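PDB 6IL9: fructuronate-tagaturonate epimerase UxaE from Cohnella laeviribosi in complex with 1 glycerol from Cohnella laeviribosi, which probably interconverts D-fructuronate and D-tagaturonate by epimerisation, using a zinc-binding site in a TIM-barrel fold. Local coordinates for residues L456-D459 against E460-T464; Y472-A475 against L476-H479. One frame throughout, in Å; residues are numbered along the deposited sequence.

Interaction 1: residues L456-D459 against E460-T464; sequences LFRD and EFFRT
The first turn of helix 458-467 shows how a helix start is closed by bonds between residues four apart: the carbonyl of F457, at the N-cap position, takes the amide of F461, and R458 and F462 meet one step on, through backbone and side chains alike. F462 N donates to R458 O at 3.0 Å, and R463 N bonds D459 O in the same way. The side chain of R458, with CG anti to the backbone N (chi1 -177°) and the chain extended as far as NE, runs past one corner of the F462 ring. CE2 of F462 lies over the centre of the guanidinium face, 3.7 Å from R458 CZ, while R458 CG sits at the edge of the ring, in its plane. The two planes are 45° apart, a tilted contact of ring rim on guanidinium face. R463 bends back over the turn, laying one face of its guanidinium above D459 O. On the inner side F457 meets Y393 edge-to-face and F461 packs against W372. Were R458 an alanine, the CE2 edge of F462 would probably lose its guanidinium cover, and the ring would be freer to turn. The chemistry thus implies a division of labour: three backbone bonds fix the turn, while the face of a charged guanidinium is set against the CE2 edge of F462, a van der Waals contact in which the charge lies near the ring rim and not over its face.

Interaction 2: residues Y472-A475 against L476-H479; sequences YEAA and LRSH
Within helix 469-487, Y472 and L476 illustrate how one residue pair spaced by four can serve both backbone and side chain. L476 N donates to Y472 O at 2.9 Å, and methyl CD1 of L476 rests over one face of the tyrosine ring, 3.9 Å from its centroid and 18° off the ring normal, a CH-pi contact displaced toward the rim. A chi1 of -177° turns the ring of Y472 away from its own backbone N and puts one face of it under L476 CD1; the phenol oxygen is satisfied beyond the leucine by the backbone carbonyl of N371.

The same spacing accounts for the next three amides: R477 N bonds E473 O at 2.9 Å, and S478 N and H479 N likewise take A474 O and A475 O. The charged ends of E473 and R477 do not touch directly; water 1 stands between them, donating to E473 OE1 at 2.6 Å and accepting from R477 NH1 at 3.1 Å, in the plane of the guanidinium at its edge. Q109 serves both as well, its OE1 taking R477 NH1 and its NE2 giving to E473 OE1. A bend at chi3 (-56°) brings the guanidinium back over the helix, where one face lies above E473 O and A474 CA, and NH2 comes 3.4 Å from A474 CB. H479 leads its imidazole away from residues 472-475, toward helix 369-382, where NE2 is hydrogen-bonded to the hydroxyl of T370.

Opposite charges one turn apart are therefore coupled through a water and a shared amide, an arrangement likely to steady both the buried glutamate and the exposed arginine without a direct ion pair.

Coming from the N terminus, the chain runs through an antiparallel sheet (strands 17-26 to 62-66), then the eight barrel strands, then helices 369-382 and 384-402, and reaches interaction 1 only near its end. Both contacts are local, each joining adjoining segments, so neither closes a loop; they stand in series, without nesting or crossing. Interaction 1 starts helix 458-467, and interaction 2 lies in helix 469-487, which follows it. Their centres are 20 Å apart and their nearest atoms about 7 Å, without touching. Helix 369-382 links them, since both F461 and Y472 lean on A375. From there interaction 1 extends to helix 384-402, and interaction 2 to helix 104-111.

Interaction 1: residues L456-D459 against E460-T464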
ATOM      1  N   LEU A 456     -23.092   7.632  -9.876  1.00 26.11           N
ATOM      2  CA  LEU A 456     -22.922   8.117 -11.235  1.00 25.77           C
ATOM      3  C   LEU A 456     -22.078   7.154 -12.063  1.00 24.50           C
ATOM      4  O   LEU A 456     -22.391   6.901 -13.230  1.00 25.11           O
ATOM      5  CB  LEU A 456     -22.301   9.514 -11.206  1.00 23.66           C
ATOM      6  CG  LEU A 456     -22.212  10.316 -12.507  1.00 25.39           C
ATOM      7  CD1 LEU A 456     -23.579  10.532 -13.173  1.00 28.16           C
ATOM      8  CD2 LEU A 456     -21.533  11.663 -12.249  1.00 26.82           C
ATOM      9  N   PHE A 457     -21.020   6.593 -11.473  1.00 23.65           N
ATOM     10  CA  PHE A 457     -20.174   5.626 -12.167  1.00 23.87           C
ATOM     11  C   PHE A 457     -19.950   4.329 -11.413  1.00 20.19           C
ATOM     12  O   PHE A 457     -19.667   3.314 -12.060  1.00 21.17           O
ATOM     13  CB  PHE A 457     -18.786   6.215 -12.468  1.00 22.63           C
ATOM     14  CG  PHE A 457     -18.819   7.602 -13.030  1.00 19.64           C
ATOM     15  CD1 PHE A 457     -19.347   7.840 -14.286  1.00 25.44           C
ATOM     16  CD2 PHE A 457     -18.305   8.659 -12.303  1.00 22.02           C
ATOM     17  CE1 PHE A 457     -19.374   9.116 -14.808  1.00 25.56           C
ATOM     18  CE2 PHE A 457     -18.330   9.938 -12.811  1.00 22.85           C
ATOM     19  CZ  PHE A 457     -18.863  10.170 -14.069  1.00 22.74           C
ATOM     20  N   ARG A 458     -20.054   4.323 -10.084  1.00 23.13           N
ATOM     21  CA  ARG A 458     -19.452   3.250  -9.297  1.00 22.54           C
ATOM     22  C   ARG A 458     -20.112   1.901  -9.562  1.00 21.19           C
ATOM     23  O   ARG A 458     -19.420   0.885  -9.701  1.00 19.28           O
ATOM     24  CB  ARG A 458     -19.517   3.604  -7.816  1.00 23.39           C
ATOM     25  CG  ARG A 458     -18.846   2.579  -6.929  1.00 24.48           C
ATOM     26  CD  ARG A 458     -18.987   2.972  -5.475  1.00 28.88           C
ATOM     27  NE  ARG A 458     -18.255   2.075  -4.594  1.00 31.76           N
ATOM     28  CZ  ARG A 458     -18.695   0.879  -4.213  1.00 36.08           C
ATOM     29  NH1 ARG A 458     -19.873   0.434  -4.637  1.00 38.04           N
ATOM     30  NH2 ARG A 458     -17.960   0.130  -3.403  1.00 35.65           N
ATOM     31  N   ASP A 459     -21.443   1.858  -9.630  1.00 21.97           N
ATOM     32  CA  ASP A 459     -22.117   0.578  -9.835  1.00 24.27           C
ATOM     33  C   ASP A 459     -21.765  -0.025 -11.186  1.00 22.25           C
ATOM     34  O   ASP A 459     -21.451  -1.218 -11.283  1.00 23.42           O
ATOM     35  CB  ASP A 459     -23.631   0.749  -9.706  1.00 27.55           C
ATOM     36  CG  ASP A 459     -24.055   1.092  -8.299  1.00 33.01           C
ATOM     37  OD1 ASP A 459     -23.367   0.656  -7.351  1.00 36.32           O
ATOM     38  OD2 ASP A 459     -25.072   1.807  -8.141  1.00 41.18           O
ATOM     39  N   GLU A 460     -21.814   0.782 -12.252  1.00 22.29           N
ATOM     40  CA  GLU A 460     -21.463   0.257 -13.562  1.00 19.61           C
ATOM     41  C   GLU A 460     -19.985  -0.108 -13.635  1.00 20.82           C
ATOM     42  O   GLU A 460     -19.626  -1.082 -14.301  1.00 18.23           O
ATOM     43  CB  GLU A 460     -21.817   1.258 -14.663  1.00 23.24           C
ATOM     44  CG  GLU A 460     -21.634   0.673 -16.043  1.00 23.20           C
ATOM     45  CD  GLU A 460     -21.996   1.634 -17.173  1.00 27.25           C
ATOM     46  OE1 GLU A 460     -22.347   2.803 -16.896  1.00 28.27           O
ATOM     47  OE2 GLU A 460     -21.910   1.203 -18.340  1.00 27.78           O
ATOM     48  N   PHE A 461     -19.122   0.655 -12.956  1.00 18.41           N
ATOM     49  CA  PHE A 461     -17.699   0.315 -12.920  1.00 19.43           C
ATOM     50  C   PHE A 461     -17.481  -1.088 -12.360  1.00 18.95           C
ATOM     51  O   PHE A 461     -16.768  -1.909 -12.954  1.00 19.47           O
ATOM     52  CB  PHE A 461     -16.949   1.360 -12.085  1.00 20.83           C
ATOM     53  CG  PHE A 461     -15.468   1.091 -11.941  1.00 18.54           C
ATOM     54  CD1 PHE A 461     -14.567   1.540 -12.898  1.00 20.07           C
ATOM     55  CD2 PHE A 461     -14.977   0.425 -10.835  1.00 21.55           C
ATOM     56  CE1 PHE A 461     -13.205   1.300 -12.759  1.00 19.57           C
ATOM     57  CE2 PHE A 461     -13.621   0.196 -10.691  1.00 20.98           C
ATOM     58  CZ  PHE A 461     -12.739   0.636 -11.659  1.00 19.84           C
ATOM     59  N   PHE A 462     -18.077  -1.379 -11.202  1.00 20.05           N
ATOM     60  CA  PHE A 462     -17.863  -2.694 -10.612  1.00 21.33           C
ATOM     61  C   PHE A 462     -18.547  -3.781 -11.429  1.00 21.49           C
ATOM     62  O   PHE A 462     -18.057  -4.911 -11.488  1.00 19.93           O
ATOM     63  CB  PHE A 462     -18.331  -2.698  -9.154  1.00 18.91           C
ATOM     64  CG  PHE A 462     -17.301  -2.146  -8.212  1.00 19.74           C
ATOM     65  CD1 PHE A 462     -16.200  -2.907  -7.857  1.00 23.34           C
ATOM     66  CD2 PHE A 462     -17.400  -0.851  -7.737  1.00 21.94           C
ATOM     67  CE1 PHE A 462     -15.220  -2.394  -7.006  1.00 22.22           C
ATOM     68  CE2 PHE A 462     -16.430  -0.331  -6.890  1.00 20.31           C
ATOM     69  CZ  PHE A 462     -15.338  -1.105  -6.527  1.00 20.78           C
ATOM     70  N   ARG A 463     -19.651  -3.447 -12.099  1.00 21.45           N
ATOM     71  CA  ARG A 463     -20.298  -4.421 -12.967  1.00 21.97           C
ATOM     72  C   ARG A 463     -19.379  -4.825 -14.118  1.00 24.27           C
ATOM     73  O   ARG A 463     -19.237  -6.018 -14.415  1.00 22.11           O
ATOM     74  CB  ARG A 463     -21.618  -3.844 -13.483  1.00 24.86           C
ATOM     75  CG  ARG A 463     -22.671  -4.858 -13.864  1.00 36.04           C
ATOM     76  CD  ARG A 463     -24.074  -4.294 -13.601  1.00 35.63           C
ATOM     77  NE  ARG A 463     -24.263  -2.969 -14.197  1.00 38.55           N
ATOM     78  CZ  ARG A 463     -24.698  -1.893 -13.541  1.00 35.71           C
ATOM     79  NH1 ARG A 463     -25.007  -1.969 -12.252  1.00 39.45           N
ATOM     80  NH2 ARG A 463     -24.838  -0.738 -14.178  1.00 36.44           N
ATOM     81  N   THR A 464     -18.720  -3.854 -14.768  1.00 20.36           N
ATOM     82  CA  THR A 464     -17.823  -4.258 -15.849  1.00 21.01           C
ATOM     83  C   THR A 464     -16.597  -4.981 -15.313  1.00 19.39           C
ATOM     84  O   THR A 464     -16.107  -5.907 -15.961  1.00 19.98           O
ATOM     85  CB  THR A 464     -17.388  -3.080 -16.730  1.00 25.54           C
ATOM     86  OG1 THR A 464     -16.212  -2.468 -16.198  1.00 37.79           O
ATOM     87  CG2 THR A 464     -18.484  -2.060 -16.886  1.00 16.51           C
TER

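Interaction 2: residues Y472-A475 against L476-H479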
ATOM      1  N   TYR A 472      -9.004  -8.494 -15.870  1.00 20.16           N
ATOM      2  CA  TYR A 472      -8.374  -7.664 -14.845  1.00 20.48           C
ATOM      3  C   TYR A 472      -7.234  -8.413 -14.169  1.00 21.11           C
ATOM      4  O   TYR A 472      -6.150  -7.853 -13.943  1.00 20.06           O
ATOM      5  CB  TYR A 472      -9.424  -7.217 -13.812  1.00 18.84           C
ATOM      6  CG  TYR A 472      -8.898  -6.282 -12.714  1.00 19.58           C
ATOM      7  CD1 TYR A 472      -8.094  -5.186 -13.025  1.00 18.33           C
ATOM      8  CD2 TYR A 472      -9.224  -6.492 -11.377  1.00 21.36           C
ATOM      9  CE1 TYR A 472      -7.625  -4.337 -12.028  1.00 16.72           C
ATOM     10  CE2 TYR A 472      -8.755  -5.641 -10.371  1.00 18.78           C
ATOM     11  CZ  TYR A 472      -7.962  -4.555 -10.711  1.00 17.18           C
ATOM     12  OH  TYR A 472      -7.481  -3.688  -9.742  1.00 18.31           O
ATOM     13  N   GLU A 473      -7.447  -9.692 -13.851  1.00 19.40           N
ATOM     14  CA  GLU A 473      -6.396 -10.437 -13.172  1.00 19.05           C
ATOM     15  C   GLU A 473      -5.211 -10.699 -14.087  1.00 17.89           C
ATOM     16  O   GLU A 473      -4.064 -10.672 -13.626  1.00 18.98           O
ATOM     17  CB  GLU A 473      -6.981 -11.722 -12.602  1.00 20.86           C
ATOM     18  CG  GLU A 473      -7.973 -11.364 -11.529  1.00 22.83           C
ATOM     19  CD  GLU A 473      -8.724 -12.527 -10.972  1.00 25.85           C
ATOM     20  OE1 GLU A 473      -8.507 -13.672 -11.427  1.00 24.91           O
ATOM     21  OE2 GLU A 473      -9.549 -12.275 -10.065  1.00 27.08           O
ATOM     22  N   ALA A 474      -5.453 -10.899 -15.387  1.00 17.68           N
ATOM     23  CA  ALA A 474      -4.333 -11.028 -16.319  1.00 18.31           C
ATOM     24  C   ALA A 474      -3.552  -9.731 -16.396  1.00 19.17           C
ATOM     25  O   ALA A 474      -2.319  -9.737 -16.522  1.00 20.16           O
ATOM     26  CB  ALA A 474      -4.834 -11.416 -17.711  1.00 21.14           C
ATOM     27  N   ALA A 475      -4.258  -8.603 -16.339  1.00 17.11           N
ATOM     28  CA  ALA A 475      -3.580  -7.314 -16.365  1.00 19.23           C
ATOM     29  C   ALA A 475      -2.735  -7.111 -15.112  1.00 18.04           C
ATOM     30  O   ALA A 475      -1.609  -6.607 -15.194  1.00 18.99           O
ATOM     31  CB  ALA A 475      -4.602  -6.194 -16.519  1.00 21.21           C
ATOM     32  N   LEU A 476      -3.259  -7.489 -13.939  1.00 16.18           N
ATOM     33  CA  LEU A 476      -2.462  -7.350 -12.723  1.00 15.76           C
ATOM     34  C   LEU A 476      -1.236  -8.250 -12.766  1.00 16.56           C
ATOM     35  O   LEU A 476      -0.128  -7.818 -12.418  1.00 16.14           O
ATOM     36  CB  LEU A 476      -3.316  -7.659 -11.493  1.00 15.24           C
ATOM     37  CG  LEU A 476      -4.443  -6.666 -11.217  1.00 16.94           C
ATOM     38  CD1 LEU A 476      -5.330  -7.228 -10.132  1.00 20.56           C
ATOM     39  CD2 LEU A 476      -3.902  -5.277 -10.829  1.00 18.41           C
ATOM     40  N   ARG A 477      -1.409  -9.509 -13.196  1.00 17.61           N
ATOM     41  CA  ARG A 477      -0.269 -10.414 -13.298  1.00 15.57           C
ATOM     42  C   ARG A 477       0.816  -9.821 -14.182  1.00 18.44           C
ATOM     43  O   ARG A 477       2.005  -9.859 -13.837  1.00 18.84           O
ATOM     44  CB  ARG A 477      -0.720 -11.769 -13.843  1.00 17.02           C
ATOM     45  CG  ARG A 477      -1.577 -12.525 -12.844  1.00 17.44           C
ATOM     46  CD  ARG A 477      -1.767 -13.984 -13.264  1.00 19.04           C
ATOM     47  NE  ARG A 477      -2.332 -14.101 -14.607  1.00 22.71           N
ATOM     48  CZ  ARG A 477      -3.627 -14.253 -14.870  1.00 22.53           C
ATOM     49  NH1 ARG A 477      -4.513 -14.294 -13.886  1.00 21.73           N
ATOM     50  NH2 ARG A 477      -4.045 -14.370 -16.126  1.00 25.48           N
ATOM     51  N   SER A 478       0.418  -9.227 -15.305  1.00 17.61           N
ATOM     52  CA  SER A 478       1.398  -8.684 -16.238  1.00 16.78           C
ATOM     53  C   SER A 478       2.052  -7.431 -15.675  1.00 15.48           C
ATOM     54  O   SER A 478       3.277  -7.259 -15.746  1.00 17.62           O
ATOM     55  CB  SER A 478       0.711  -8.376 -17.571  1.00 21.53           C
ATOM     56  OG  SER A 478       1.593  -7.689 -18.440  1.00 27.75           O
ATOM     57  N   HIS A 479       1.242  -6.539 -15.118  1.00 16.70           N
ATOM     58  CA  HIS A 479       1.712  -5.230 -14.692  1.00 16.48           C
ATOM     59  C   HIS A 479       2.517  -5.316 -13.397  1.00 16.47           C
ATOM     60  O   HIS A 479       3.629  -4.791 -13.315  1.00 15.90           O
ATOM     61  CB  HIS A 479       0.507  -4.306 -14.530  1.00 19.25           C
ATOM     62  CG  HIS A 479       0.860  -2.898 -14.188  1.00 20.57           C
ATOM     63  ND1 HIS A 479       1.537  -2.067 -15.054  1.00 23.07           N
ATOM     64  CD2 HIS A 479       0.614  -2.167 -13.076  1.00 23.53           C
ATOM     65  CE1 HIS A 479       1.705  -0.887 -14.484  1.00 19.44           C
ATOM     66  NE2 HIS A 479       1.150  -0.922 -13.287  1.00 23.45           N
TER
HETATM   67  O   HOH W   1      -7.476 -15.124 -13.340  1.00 28.29           O